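Local coordinates for protein GTPase HflX (Sulfolobus solfataricus P2, PDB 2QTF) that hydrolyses GTP specifically and associates with the 50S ribosomal subunit, with a possible role in protein synthesis or ribosome biogenesis, at residues K2-F7 and T59-E64. Residues are numbered along the deposited sequence; the frame is centred on the assembly and turned at random.
Sequences KTAALF and TLIIFE
Strands 2-7 and 59-62 run parallel, joined by three good backbone hydrogen bonds: Ala5 N to Thr59 O (3.0 Å), Ile61 N to Ala5 O and Phe7 N to Ile61 O. Just past the strand, Phe63 N, at the centre of an inverse gamma turn, donates a fourth to Phe7 O (2.7 Å); each lies nearly in line with its C=O. On the face carrying Ala4, Leu6, Thr59 and Ile61, the isoleucine touches both Ala4 and Leu6. Ile61 CG1 stands beside the backbone N (chi1 -59°) and, with chi2 extended, brings Ile61 CD1 to 3.4 Å from Ala4 CB, a tight fit. Ile61 CG2 meets Leu6 CD1 at 3.9 Å as the two side chains cross obliquely, and helix 13-22 packs on this face through Ala16 and Val20. On the other face, Leu60, with CG anti to its backbone N and chi2 at 54°, brings CD1 obliquely to 3.5 Å from Phe7 CE2. Phe7 CG lies beside its own N, anti to the carbonyl carbon (chi1 -68°). That ring also stacks with Tyr31, while Ile51 of helix 45-52 touches Ala5, Phe7 and Leu60. These are the central strands of a four-stranded parallel sheet, order 2-1-3-4, sandwiched between helices: an alpha/beta core in the N-terminal part of HflX.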
loop_
_atom_site.group_PDB
_atom_site.type_symbol
_atom_site.label_atom_id
_atom_site.label_comp_id
_atom_site.label_asym_id
_atom_site.label_seq_id
_atom_site.Cartn_x
_atom_site.Cartn_y
_atom_site.Cartn_z
ATOM N N LYS A 2 0.157 -6.980 -15.201
ATOM C CA LYS A 2 1.569 -7.493 -15.081
ATOM C C LYS A 2 1.579 -8.682 -14.197
ATOM O O LYS A 2 0.920 -8.688 -13.182
ATOM C CB LYS A 2 2.567 -6.424 -14.585
ATOM C CG LYS A 2 2.396 -5.070 -15.337
ATOM C CD LYS A 2 3.555 -4.089 -15.128
ATOM C CE LYS A 2 3.316 -3.166 -13.986
ATOM N NZ LYS A 2 4.576 -2.277 -13.740
ATOM N N THR A 3 2.375 -9.698 -14.568
ATOM C CA THR A 3 2.378 -10.977 -13.882
ATOM C C THR A 3 3.699 -11.010 -13.127
ATOM O O THR A 3 4.718 -10.527 -13.630
ATOM C CB THR A 3 2.372 -12.143 -14.918
ATOM O OG1 THR A 3 3.290 -11.776 -15.944
ATOM C CG2 THR A 3 0.954 -12.220 -15.645
ATOM N N ALA A 4 3.687 -11.579 -11.924
ATOM C CA ALA A 4 4.963 -11.649 -11.197
ATOM C C ALA A 4 5.177 -13.086 -10.738
ATOM O O ALA A 4 4.179 -13.788 -10.390
ATOM C CB ALA A 4 4.963 -10.713 -9.978
ATOM N N ALA A 5 6.448 -13.488 -10.697
ATOM C CA ALA A 5 6.885 -14.651 -9.917
ATOM C C ALA A 5 7.382 -14.105 -8.546
ATOM O O ALA A 5 8.278 -13.243 -8.546
ATOM C CB ALA A 5 8.106 -15.391 -10.657
ATOM N N LEU A 6 6.821 -14.581 -7.419
ATOM C CA LEU A 6 7.165 -14.008 -6.079
ATOM C C LEU A 6 7.978 -15.044 -5.269
ATOM O O LEU A 6 7.527 -16.165 -5.102
ATOM C CB LEU A 6 5.874 -13.610 -5.340
ATOM C CG LEU A 6 5.985 -13.178 -3.865
ATOM C CD1 LEU A 6 6.804 -11.879 -3.775
ATOM C CD2 LEU A 6 4.508 -13.068 -3.261
ATOM N N PHE A 7 9.150 -14.662 -4.777
ATOM C CA PHE A 7 9.849 -15.415 -3.747
ATOM C C PHE A 7 9.685 -14.782 -2.409
ATOM O O PHE A 7 10.048 -13.583 -2.223
ATOM C CB PHE A 7 11.362 -15.460 -4.078
ATOM C CG PHE A 7 11.649 -16.269 -5.287
ATOM C CD1 PHE A 7 12.213 -17.538 -5.156
ATOM C CD2 PHE A 7 11.239 -15.830 -6.558
ATOM C CE1 PHE A 7 12.460 -18.297 -6.293
ATOM C CE2 PHE A 7 11.450 -16.604 -7.701
ATOM C CZ PHE A 7 12.080 -17.864 -7.548
ATOM N N THR A 59 7.761 -10.051 -14.508
ATOM C CA THR A 59 8.556 -9.458 -13.428
ATOM C C THR A 59 8.920 -10.473 -12.350
ATOM O O THR A 59 8.088 -11.278 -11.930
ATOM C CB THR A 59 7.754 -8.254 -12.734
ATOM O OG1 THR A 59 7.401 -7.293 -13.754
ATOM C CG2 THR A 59 8.516 -7.591 -11.529
ATOM N N LEU A 60 10.167 -10.378 -11.889
ATOM C CA LEU A 60 10.599 -11.194 -10.729
ATOM C C LEU A 60 10.531 -10.342 -9.456
ATOM O O LEU A 60 11.035 -9.260 -9.446
ATOM C CB LEU A 60 12.042 -11.639 -10.944
ATOM C CG LEU A 60 12.742 -12.358 -9.805
ATOM C CD1 LEU A 60 11.928 -13.569 -9.336
ATOM C CD2 LEU A 60 14.222 -12.736 -10.270
ATOM N N ILE A 61 9.851 -10.824 -8.415
ATOM C CA ILE A 61 9.802 -10.073 -7.184
ATOM C C ILE A 61 10.352 -10.933 -6.047
ATOM O O ILE A 61 9.879 -12.049 -5.849
ATOM C CB ILE A 61 8.322 -9.584 -6.855
ATOM C CG1 ILE A 61 7.819 -8.699 -8.027
ATOM C CG2 ILE A 61 8.300 -8.773 -5.507
ATOM C CD1 ILE A 61 6.308 -8.365 -7.910
ATOM N N ILE A 62 11.346 -10.407 -5.344
ATOM C CA ILE A 62 11.960 -11.133 -4.228
ATOM C C ILE A 62 11.657 -10.367 -2.951
ATOM O O ILE A 62 12.016 -9.208 -2.798
ATOM C CB ILE A 62 13.452 -11.348 -4.499
ATOM C CG1 ILE A 62 13.639 -12.305 -5.761
ATOM C CG2 ILE A 62 14.093 -11.951 -3.244
ATOM C CD1 ILE A 62 15.037 -12.189 -6.349
ATOM N N PHE A 63 10.910 -10.981 -2.047
ATOM C CA PHE A 63 10.562 -10.269 -0.856
ATOM C C PHE A 63 11.673 -10.330 0.181
ATOM O O PHE A 63 11.479 -10.953 1.191
ATOM C CB PHE A 63 9.199 -10.750 -0.316
ATOM C CG PHE A 63 8.508 -9.721 0.552
ATOM C CD1 PHE A 63 7.976 -8.540 0.008
ATOM C CD2 PHE A 63 8.454 -9.902 1.946
ATOM C CE1 PHE A 63 7.346 -7.588 0.873
ATOM C CE2 PHE A 63 7.814 -8.989 2.801
ATOM C CZ PHE A 63 7.257 -7.840 2.280
ATOM N N GLU A 64 12.785 -9.639 -0.064
ATOM C CA GLU A 64 13.949 -9.568 0.814
ATOM C C GLU A 64 14.666 -8.332 0.339
ATOM O O GLU A 64 14.358 -7.821 -0.742
ATOM C CB GLU A 64 14.902 -10.757 0.522
ATOM C CG GLU A 64 15.187 -11.683 1.713
ATOM C CD GLU A 64 15.644 -10.980 2.997
ATOM O OE1 GLU A 64 15.546 -11.646 4.063
ATOM O OE2 GLU A 64 16.081 -9.789 2.970
#